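Bacteriocin immunity protein (Pseudomonas aeruginosa pao1, PDB 4UHP) binds the DNase domain of the bacteriocin pyocin AP41 in an ultra-high-affinity complex, as the cognate immunity protein that protects the producing cell from its own toxin. Local coordinates at the interface of chains B and A. Numbering follows the deposited sequence. Chains: chain A, Bacteriocin immunity protein; chain B, Large component of pyocin AP41.

The interface of chains B and A. Residues chain B 87, 89, 92; chain A 43, 46, 54-55.
B:Glu92, on a loop of the pyocin DNase, pushes its carboxylate into a polar pocket of the immunity protein formed by A:Lys43 and A:Glu46 of helix 31-49 and by the loop residues A:Lys54 and A:Ser55. The B:Glu92 chain runs extended beyond CG. B:Glu92 OE1 accepts a hydrogen bond from the A:Ser55 hydroxyl OG at 2.8 Å, while B:Glu92 OE2 forms a salt bridge with the A:Lys43 ammonium NZ at 2.7 Å. The two donors lie off opposite faces of the carboxylate, the lysine more steeply, 64° out of the plane. The A:Glu46 side chain comes from the opposite direction, the two carboxylate planes 32° apart, and its OE2 is near both oxygens, 2.7 Å from B:Glu92 OE2 and 3.1 Å from B:Glu92 OE1. Two carboxylates this close suggest a shared proton, or a strong dependence on the flanking lysines to offset their charge; the coordinates do not show which.

A:Lys54 reaches across to the pyocin with its chain bent at chi3 (-59°), which carries the ammonium to the edge of the B:His87 imidazole. A:Lys54 NZ donates to B:His87 ND1 at 3.1 Å and lies almost in the imidazole plane, consistent with ND1 acting as acceptor. A:Lys54 NZ also forms a longer salt bridge to B:Glu92 OE2, at 3.7 Å, tying the two pyocin side chains together. Within the pyocin, B:Glu92 also supports the histidine: its CG lies 3.4 Å above the imidazole plane, over the ring centre.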
ATOM      1  N   HIS B  87       2.398   8.782  -6.626  1.00 31.10           N
ATOM      2  CA  HIS B  87       0.944   8.695  -6.724  1.00 28.29           C
ATOM      3  C   HIS B  87       0.449   9.186  -8.083  1.00 33.09           C
ATOM      4  O   HIS B  87       1.170   9.866  -8.811  1.00 33.02           O
ATOM      5  CB  HIS B  87       0.278   9.500  -5.606  1.00 27.76           C
ATOM      6  CG  HIS B  87       0.450   8.900  -4.246  1.00 30.20           C
ATOM      7  ND1 HIS B  87      -0.048   9.488  -3.104  1.00 32.19           N
ATOM      8  CD2 HIS B  87       1.064   7.762  -3.847  1.00 28.91           C
ATOM      9  CE1 HIS B  87       0.254   8.739  -2.058  1.00 32.06           C
ATOM     10  NE2 HIS B  87       0.929   7.686  -2.481  1.00 32.98           N
ATOM     11  N   GLY B  89      -3.028  10.960  -8.822  1.00 36.27           N
ATOM     12  CA  GLY B  89      -4.306  11.412  -8.308  1.00 35.43           C
ATOM     13  C   GLY B  89      -4.677  10.629  -7.062  1.00 32.78           C
ATOM     14  O   GLY B  89      -3.952  10.647  -6.070  1.00 33.42           O
ATOM     15  N   GLU B  92      -2.799   5.329  -5.320  1.00 25.15           N
ATOM     16  CA  GLU B  92      -1.663   5.449  -4.410  1.00 22.33           C
ATOM     17  C   GLU B  92      -0.983   4.124  -4.079  1.00 26.36           C
ATOM     18  O   GLU B  92       0.152   4.111  -3.600  1.00 27.60           O
ATOM     19  CB  GLU B  92      -2.112   6.118  -3.108  1.00 19.57           C
ATOM     20  CG  GLU B  92      -2.793   7.463  -3.299  1.00 21.36           C
ATOM     21  CD  GLU B  92      -3.116   8.139  -1.986  1.00 24.19           C
ATOM     22  OE1 GLU B  92      -2.793   7.565  -0.924  1.00 23.53           O
ATOM     23  OE2 GLU B  92      -3.683   9.250  -2.018  1.00 26.75           O
TER
ATOM     24  N   LYS A  43      -8.349   8.412   2.483  1.00 34.77           N
ATOM     25  CA  LYS A  43      -8.796   9.580   1.742  1.00 31.98           C
ATOM     26  C   LYS A  43      -9.438  10.589   2.683  1.00 28.23           C
ATOM     27  O   LYS A  43      -9.385  11.791   2.440  1.00 32.76           O
ATOM     28  CB  LYS A  43      -9.756   9.175   0.622  1.00 43.20           C
ATOM     29  CG  LYS A  43      -9.125   8.220  -0.393  1.00 49.34           C
ATOM     30  CD  LYS A  43      -7.675   8.614  -0.682  1.00 52.86           C
ATOM     31  CE  LYS A  43      -7.145   7.991  -1.963  1.00 58.56           C
ATOM     32  NZ  LYS A  43      -6.314   8.959  -2.732  1.00 61.96           N
ATOM     33  N   GLU A  46      -6.416  12.405   4.343  1.00 23.43           N
ATOM     34  CA  GLU A  46      -5.892  13.418   3.432  1.00 28.41           C
ATOM     35  C   GLU A  46      -6.814  14.630   3.337  1.00 30.49           C
ATOM     36  O   GLU A  46      -6.359  15.769   3.208  1.00 29.91           O
ATOM     37  CB  GLU A  46      -5.675  12.816   2.044  1.00 27.98           C
ATOM     38  CG  GLU A  46      -4.760  11.609   2.053  1.00 24.31           C
ATOM     39  CD  GLU A  46      -4.635  10.947   0.697  1.00 29.96           C
ATOM     40  OE1 GLU A  46      -5.498  11.183  -0.177  1.00 33.11           O
ATOM     41  OE2 GLU A  46      -3.667  10.184   0.513  1.00 31.15           O
ATOM     42  N   LYS A  54       0.011  13.937   2.061  1.00 23.71           N
ATOM     43  CA  LYS A  54      -1.182  13.084   2.050  1.00 21.97           C
ATOM     44  C   LYS A  54      -1.004  11.827   2.908  1.00 20.45           C
ATOM     45  O   LYS A  54      -0.622  11.913   4.074  1.00 20.15           O
ATOM     46  CB  LYS A  54      -1.546  12.695   0.612  1.00 23.20           C
ATOM     47  CG  LYS A  54      -1.891  13.878  -0.289  1.00 36.73           C
ATOM     48  CD  LYS A  54      -2.382  13.408  -1.654  1.00 44.17           C
ATOM     49  CE  LYS A  54      -1.332  12.552  -2.355  1.00 45.54           C
ATOM     50  NZ  LYS A  54      -1.818  11.982  -3.646  1.00 46.63           N
ATOM     51  N   SER A  55      -1.268  10.661   2.321  1.00 17.04           N
ATOM     52  CA  SER A  55      -1.133   9.391   3.035  1.00 19.60           C
ATOM     53  C   SER A  55       0.327   9.076   3.361  1.00 19.46           C
ATOM     54  O   SER A  55       0.616   8.185   4.158  1.00 17.00           O
ATOM     55  CB  SER A  55      -1.735   8.247   2.217  1.00 18.38           C
ATOM     56  OG  SER A  55      -0.946   7.985   1.072  1.00 17.78           O
TER